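Local atomic coordinates of uncharacterized conserved protein YjbQ/UPF0047 family, ortholog yugU B.subtilis (Clostridium acetobutylicum, PDB entry 1VMH), a protein that is of unknown function but belongs to the UPF0047 family, adopts the YjbQ-like fold and forms an assembly of three chains. Residues N34-A39 and V139-I144. Sequence-based numbering, arbitrary orientation.
Sequences NLVKKA and VFVKII
L35 O accepts two bonds: the helical one from A39 N (3.2 Å), whose residue packs its methyl on V141 of the strand, and a weak one from Y19 OH. Beyond this the contact is apolar, a worked example of a helix laid on a β-sheet through small and branched aliphatic side chains. The axes of the two short segments come within 8.8 Å, inclined at 37°, and the backbones come nearest at V36 and V141, whose side chains cross at a slant. V141 divides its methyls between two helix residues. CG1, trans to the backbone N (chi1 180°), meets A39 CB at 3.6 Å, while CG2 reaches V36 CG2 more loosely, at 4.2 Å. Two residues along, I143 meets the same methyl and the carbonyl of A39: its CG1 rests 3.7 Å from A39 O, and the bend at chi2 (-55°) brings CD1 to 4.1 Å from A39 CB. F140 packs on I112 and makes a cation-pi contact with K119, both of a second subunit. V36 also packs on V52, and I143 on A50, V40 and S43. Helix 33-43 thus lies on one face of the antiparallel sheet in which strand 136-143 runs between strands 18-22 and 48-53.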
loop_
_atom_site.group_PDB
_atom_site.type_symbol
_atom_site.label_atom_id
_atom_site.label_comp_id
_atom_site.label_asym_id
_atom_site.label_seq_id
_atom_site.Cartn_x
_atom_site.Cartn_y
_atom_site.Cartn_z
ATOM N N ASN A 34 0.969 15.012 -13.477
ATOM C CA ASN A 34 0.260 15.686 -14.566
ATOM C C ASN A 34 -0.418 14.721 -15.535
ATOM O O ASN A 34 -1.426 15.068 -16.134
ATOM C CB ASN A 34 1.162 16.634 -15.359
ATOM C CG ASN A 34 0.365 17.537 -16.279
ATOM O OD1 ASN A 34 -0.499 18.311 -15.808
ATOM N ND2 ASN A 34 0.579 17.399 -17.602
ATOM N N LEU A 35 0.118 13.507 -15.674
ATOM C CA LEU A 35 -0.521 12.471 -16.480
ATOM C C LEU A 35 -1.830 12.098 -15.825
ATOM O O LEU A 35 -2.848 11.881 -16.498
ATOM C CB LEU A 35 0.376 11.247 -16.650
ATOM C CG LEU A 35 1.764 11.493 -17.249
ATOM C CD1 LEU A 35 2.527 10.160 -17.334
ATOM C CD2 LEU A 35 1.738 12.191 -18.577
ATOM N N VAL A 36 -1.843 12.036 -14.497
ATOM C CA VAL A 36 -3.094 11.765 -13.787
ATOM C C VAL A 36 -4.067 12.955 -13.890
ATOM O O VAL A 36 -5.260 12.761 -14.165
ATOM C CB VAL A 36 -2.802 11.340 -12.325
ATOM C CG1 VAL A 36 -4.043 10.939 -11.554
ATOM C CG2 VAL A 36 -1.790 10.190 -12.354
ATOM N N LYS A 37 -3.564 14.181 -13.761
ATOM C CA LYS A 37 -4.452 15.349 -13.911
ATOM C C LYS A 37 -5.080 15.360 -15.292
ATOM O O LYS A 37 -6.254 15.688 -15.451
ATOM C CB LYS A 37 -3.663 16.630 -13.691
ATOM C CG LYS A 37 -4.428 17.885 -14.008
ATOM C CD LYS A 37 -3.578 19.095 -13.766
ATOM C CE LYS A 37 -4.372 20.380 -13.892
ATOM N NZ LYS A 37 -4.653 20.639 -15.295
ATOM N N LYS A 38 -4.291 15.054 -16.317
ATOM C CA LYS A 38 -4.849 15.034 -17.691
ATOM C C LYS A 38 -5.981 14.021 -17.815
ATOM O O LYS A 38 -6.993 14.317 -18.461
ATOM C CB LYS A 38 -3.764 14.760 -18.740
ATOM C CG LYS A 38 -2.881 15.961 -18.981
ATOM C CD LYS A 38 -1.685 15.619 -19.841
ATOM C CE LYS A 38 -2.102 15.232 -21.231
ATOM N NZ LYS A 38 -0.941 15.111 -22.204
ATOM N N ALA A 39 -5.833 12.844 -17.224
ATOM C CA ALA A 39 -6.896 11.864 -17.246
ATOM C C ALA A 39 -8.160 12.367 -16.530
ATOM O O ALA A 39 -9.257 12.204 -17.029
ATOM C CB ALA A 39 -6.432 10.591 -16.625
ATOM N N VAL A 139 1.819 2.761 -17.440
ATOM C CA VAL A 139 1.011 3.000 -16.261
ATOM C C VAL A 139 -0.429 3.213 -16.690
ATOM O O VAL A 139 -0.701 3.809 -17.756
ATOM C CB VAL A 139 1.556 4.173 -15.440
ATOM C CG1 VAL A 139 1.525 5.489 -16.198
ATOM C CG2 VAL A 139 0.842 4.299 -14.078
ATOM N N PHE A 140 -1.352 2.683 -15.891
ATOM C CA PHE A 140 -2.773 2.786 -16.199
ATOM C C PHE A 140 -3.409 3.794 -15.260
ATOM O O PHE A 140 -3.161 3.734 -14.065
ATOM C CB PHE A 140 -3.515 1.445 -15.970
ATOM C CG PHE A 140 -2.925 0.236 -16.682
ATOM C CD1 PHE A 140 -2.296 0.339 -17.913
ATOM C CD2 PHE A 140 -3.080 -1.032 -16.148
ATOM C CE1 PHE A 140 -1.783 -0.786 -18.551
ATOM C CE2 PHE A 140 -2.587 -2.141 -16.772
ATOM C CZ PHE A 140 -1.947 -2.018 -17.976
ATOM N N VAL A 141 -4.284 4.656 -15.768
ATOM C CA VAL A 141 -5.029 5.599 -14.951
ATOM C C VAL A 141 -6.515 5.400 -15.243
ATOM O O VAL A 141 -6.936 5.494 -16.402
ATOM C CB VAL A 141 -4.589 7.044 -15.232
ATOM C CG1 VAL A 141 -5.397 8.006 -14.370
ATOM C CG2 VAL A 141 -3.056 7.200 -15.006
ATOM N N LYS A 142 -7.286 5.093 -14.203
ATOM C CA LYS A 142 -8.726 4.938 -14.315
ATOM C C LYS A 142 -9.406 5.977 -13.450
ATOM O O LYS A 142 -9.041 6.118 -12.290
ATOM C CB LYS A 142 -9.175 3.546 -13.902
ATOM C CG LYS A 142 -10.654 3.351 -14.139
ATOM C CD LYS A 142 -11.013 1.877 -14.077
ATOM C CE LYS A 142 -12.521 1.709 -14.188
ATOM N NZ LYS A 142 -12.968 1.920 -15.548
ATOM N N ILE A 143 -10.360 6.716 -14.018
ATOM C CA ILE A 143 -11.106 7.724 -13.278
ATOM C C ILE A 143 -12.476 7.168 -13.057
ATOM O O ILE A 143 -13.122 6.726 -14.008
ATOM C CB ILE A 143 -11.228 9.044 -14.068
ATOM C CG1 ILE A 143 -9.857 9.553 -14.523
ATOM C CG2 ILE A 143 -11.956 10.093 -13.229
ATOM C CD1 ILE A 143 -8.832 9.739 -13.414
ATOM N N ILE A 144 -12.933 7.186 -11.815
ATOM C CA ILE A 144 -14.257 6.687 -11.468
ATOM C C ILE A 144 -15.046 7.811 -10.796
ATOM O O ILE A 144 -14.616 8.309 -9.766
ATOM C CB ILE A 144 -14.140 5.478 -10.534
ATOM C CG1 ILE A 144 -13.199 4.424 -11.134
ATOM C CG2 ILE A 144 -15.524 4.838 -10.309
ATOM C CD1 ILE A 144 -12.306 3.773 -10.126
ATOM O OXT ILE A 144 -16.094 8.276 -11.267
#